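Side-chain contact in phage-like element PBSX protein XkdH (Bacillus subtilis, PDB 3F3B), which is of unknown function but, encoded by the phage-like element PBSX, is probably a component of its phage-like particle: residues Lys101-His105 and His106-Val110. Residues are numbered along the deposited sequence; the frame is centred on the assembly and turned at random.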
ATOM      1  N   LYS A 101      -6.700   4.598  -8.573  1.00 28.22           N
ATOM      2  CA  LYS A 101      -6.254   5.908  -8.130  1.00 27.60           C
ATOM      3  C   LYS A 101      -6.779   6.929  -9.129  1.00 26.88           C
ATOM      4  O   LYS A 101      -7.302   6.565 -10.179  1.00 25.75           O
ATOM      5  CB  LYS A 101      -4.726   5.982  -8.083  1.00 25.69           C
ATOM      6  CG  LYS A 101      -4.050   5.907  -9.436  1.00 22.93           C
ATOM      7  CD  LYS A 101      -2.573   6.258  -9.347  1.00 21.28           C
ATOM      8  CE  LYS A 101      -1.920   6.224 -10.733  1.00 19.10           C
ATOM      9  NZ  LYS A 101      -0.525   6.766 -10.738  1.00 16.76           N
ATOM     10  N   ARG A 102      -6.648   8.207  -8.803  1.00 27.96           N
ATOM     11  CA  ARG A 102      -7.109   9.257  -9.704  1.00 29.27           C
ATOM     12  C   ARG A 102      -6.560  10.609  -9.300  1.00 28.16           C
ATOM     13  O   ARG A 102      -6.051  10.779  -8.193  1.00 26.81           O
ATOM     14  CB  ARG A 102      -8.639   9.301  -9.749  1.00 31.05           C
ATOM     15  CG  ARG A 102      -9.328   9.734  -8.469  1.00 34.68           C
ATOM     16  CD  ARG A 102     -10.774   9.231  -8.474  1.00 38.70           C
ATOM     17  NE  ARG A 102     -11.601   9.817  -7.422  1.00 42.99           N
ATOM     18  CZ  ARG A 102     -12.203  10.999  -7.514  1.00 43.72           C
ATOM     19  NH1 ARG A 102     -12.075  11.729  -8.617  1.00 43.56           N
ATOM     20  NH2 ARG A 102     -12.939  11.449  -6.504  1.00 42.65           N
ATOM     21  N   ILE A 103      -6.662  11.565 -10.216  1.00 27.62           N
ATOM     22  CA  ILE A 103      -6.169  12.913  -9.991  1.00 27.80           C
ATOM     23  C   ILE A 103      -7.278  13.895  -9.634  1.00 29.54           C
ATOM     24  O   ILE A 103      -8.287  14.006 -10.333  1.00 29.24           O
ATOM     25  CB  ILE A 103      -5.441  13.429 -11.236  1.00 26.94           C
ATOM     26  CG1 ILE A 103      -4.277  12.498 -11.564  1.00 28.06           C
ATOM     27  CG2 ILE A 103      -4.951  14.846 -11.012  1.00 24.64           C
ATOM     28  CD1 ILE A 103      -3.687  12.723 -12.931  1.00 29.30           C
ATOM     29  N   ARG A 104      -7.077  14.599  -8.528  1.00 32.49           N
ATOM     30  CA  ARG A 104      -8.012  15.608  -8.057  1.00 34.76           C
ATOM     31  C   ARG A 104      -7.191  16.588  -7.225  1.00 34.27           C
ATOM     32  O   ARG A 104      -6.411  16.181  -6.359  1.00 32.50           O
ATOM     33  CB  ARG A 104      -9.121  14.983  -7.202  1.00 37.88           C
ATOM     34  CG  ARG A 104     -10.445  15.736  -7.297  1.00 45.29           C
ATOM     35  CD  ARG A 104     -11.430  15.381  -6.181  1.00 49.60           C
ATOM     36  NE  ARG A 104     -10.930  15.782  -4.866  1.00 52.49           N
ATOM     37  CZ  ARG A 104     -11.651  15.769  -3.749  1.00 53.73           C
ATOM     38  NH1 ARG A 104     -12.914  15.381  -3.779  1.00 53.75           N
ATOM     39  NH2 ARG A 104     -11.100  16.130  -2.598  1.00 54.29           N
ATOM     40  N   HIS A 105      -7.351  17.875  -7.511  1.00 34.96           N
ATOM     41  CA  HIS A 105      -6.625  18.921  -6.796  1.00 36.14           C
ATOM     42  C   HIS A 105      -5.123  18.757  -6.941  1.00 35.58           C
ATOM     43  O   HIS A 105      -4.381  18.985  -5.988  1.00 35.43           O
ATOM     44  CB  HIS A 105      -6.996  18.910  -5.311  1.00 38.05           C
ATOM     45  CG  HIS A 105      -8.436  19.220  -5.047  1.00 40.44           C
ATOM     46  ND1 HIS A 105      -9.063  18.890  -3.865  1.00 43.32           N
ATOM     47  CD2 HIS A 105      -9.371  19.833  -5.811  1.00 40.81           C
ATOM     48  CE1 HIS A 105     -10.323  19.285  -3.913  1.00 43.49           C
ATOM     49  NE2 HIS A 105     -10.536  19.860  -5.083  1.00 41.24           N
ATOM     50  N   HIS A 106      -4.685  18.348  -8.127  1.00 34.57           N
ATOM     51  CA  HIS A 106      -3.265  18.173  -8.419  1.00 35.38           C
ATOM     52  C   HIS A 106      -2.594  17.108  -7.546  1.00 32.67           C
ATOM     53  O   HIS A 106      -1.381  17.135  -7.337  1.00 32.83           O
ATOM     54  CB  HIS A 106      -2.547  19.519  -8.249  1.00 40.32           C
ATOM     55  CG  HIS A 106      -1.189  19.574  -8.881  1.00 45.57           C
ATOM     56  ND1 HIS A 106      -0.991  19.412 -10.236  1.00 47.99           N
ATOM     57  CD2 HIS A 106       0.032  19.819  -8.350  1.00 46.77           C
ATOM     58  CE1 HIS A 106       0.293  19.561 -10.513  1.00 49.09           C
ATOM     59  NE2 HIS A 106       0.935  19.809  -9.386  1.00 49.05           N
ATOM     60  N   HIS A 107      -3.383  16.164  -7.049  1.00 28.77           N
ATOM     61  CA  HIS A 107      -2.849  15.106  -6.200  1.00 26.08           C
ATOM     62  C   HIS A 107      -3.296  13.733  -6.678  1.00 25.75           C
ATOM     63  O   HIS A 107      -4.308  13.614  -7.379  1.00 25.23           O
ATOM     64  CB  HIS A 107      -3.353  15.278  -4.766  1.00 24.89           C
ATOM     65  CG  HIS A 107      -2.971  16.577  -4.134  1.00 25.22           C
ATOM     66  ND1 HIS A 107      -3.749  17.194  -3.180  1.00 24.40           N
ATOM     67  CD2 HIS A 107      -1.884  17.367  -4.303  1.00 25.09           C
ATOM     68  CE1 HIS A 107      -3.159  18.310  -2.789  1.00 25.43           C
ATOM     69  NE2 HIS A 107      -2.026  18.437  -3.454  1.00 24.74           N
ATOM     70  N   TRP A 108      -2.540  12.698  -6.316  1.00 21.47           N
ATOM     71  CA  TRP A 108      -2.962  11.347  -6.652  1.00 19.98           C
ATOM     72  C   TRP A 108      -3.839  10.975  -5.471  1.00 18.81           C
ATOM     73  O   TRP A 108      -3.446  11.164  -4.319  1.00 18.48           O
ATOM     74  CB  TRP A 108      -1.790  10.353  -6.712  1.00 18.68           C
ATOM     75  CG  TRP A 108      -0.908  10.489  -7.917  1.00 17.42           C
ATOM     76  CD1 TRP A 108       0.376  10.942  -7.942  1.00 15.08           C
ATOM     77  CD2 TRP A 108      -1.258  10.199  -9.276  1.00 16.12           C
ATOM     78  NE1 TRP A 108       0.852  10.958  -9.232  1.00 17.73           N
ATOM     79  CE2 TRP A 108      -0.129  10.506 -10.073  1.00 15.57           C
ATOM     80  CE3 TRP A 108      -2.416   9.711  -9.901  1.00 15.02           C
ATOM     81  CZ2 TRP A 108      -0.122  10.341 -11.467  1.00 13.32           C
ATOM     82  CZ3 TRP A 108      -2.408   9.546 -11.301  1.00 15.89           C
ATOM     83  CH2 TRP A 108      -1.266   9.864 -12.062  1.00 12.37           C
ATOM     84  N   GLU A 109      -5.035  10.481  -5.740  1.00 19.00           N
ATOM     85  CA  GLU A 109      -5.916  10.058  -4.660  1.00 18.60           C
ATOM     86  C   GLU A 109      -6.115   8.566  -4.821  1.00 16.35           C
ATOM     87  O   GLU A 109      -6.375   8.088  -5.920  1.00 18.18           O
ATOM     88  CB  GLU A 109      -7.266  10.771  -4.737  1.00 21.20           C
ATOM     89  CG  GLU A 109      -7.267  12.168  -4.163  1.00 23.42           C
ATOM     90  CD  GLU A 109      -8.647  12.792  -4.184  1.00 25.06           C
ATOM     91  OE1 GLU A 109      -9.640  12.035  -4.274  1.00 24.75           O
ATOM     92  OE2 GLU A 109      -8.737  14.033  -4.097  1.00 24.26           O
ATOM     93  N   VAL A 110      -5.999   7.827  -3.729  1.00 15.07           N
ATOM     94  CA  VAL A 110      -6.155   6.388  -3.803  1.00 13.35           C
ATOM     95  C   VAL A 110      -6.448   5.844  -2.422  1.00 14.10           C
ATOM     96  O   VAL A 110      -5.928   6.354  -1.435  1.00 13.08           O
ATOM     97  CB  VAL A 110      -4.865   5.737  -4.346  1.00 14.36           C
ATOM     98  CG1 VAL A 110      -3.699   6.013  -3.389  1.00  7.23           C
ATOM     99  CG2 VAL A 110      -5.076   4.240  -4.554  1.00 13.24           C
TER
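Arg102 O accepts a 2.7 Å hydrogen bond from Glu109 N, with an N-H...O angle of 161°, and a CA-H...O contact from Trp108 CA at 3.5 Å. Beside it, Glu109 OE2 takes a salt bridge from Arg104 NE at 2.9 Å, the guanidinium and carboxylate planes standing 77° apart. Glu109, with CG anti to its own carbonyl carbon and an extended chain beyond, reaches diagonally over the hairpin to Arg104, whose chain bends at chi3 and turns NE back to the carboxylate. The other oxygen, Glu109 OE1, lies well out of the Arg102 guanidinium plane, 4.0 Å from NH2, so opposite charges are near each other but no N-H points at the oxygen. Arg102-Glu109 and Arg104-His107 are both hydrogen-bonded antiparallel pairs with side chains on the same sheet face, where the two arginines would be expected to favour the ionised glutamate.

Ile103 and Trp108, a non-hydrogen-bonded pair, occupy the other face. Ile103 CG1 meets Trp108 CZ3 at 3.5 Å, the two side chains running side by side in the same direction. Lys101 NZ sits 3.4 Å from the centroid of the six-membered ring of Trp108, only 10° off its normal, a cation-pi contact; NZ also hydrogen-bonds Ile82 O.

The Arg104-His107 pair closes a type I' turn, defining a tight two-residue beta hairpin. There His105 O lies over the centre of the His107 ring, 3.2 Å above its plane. From this surface hairpin, strand 107-114 continues into the antiparallel sheet beside strand 66-77: Trp108 pairs through its backbone with Phe76 and Val110 with Val74, while Trp108 NE1 hydrogen-bonds Leu78 O beyond that strand's end.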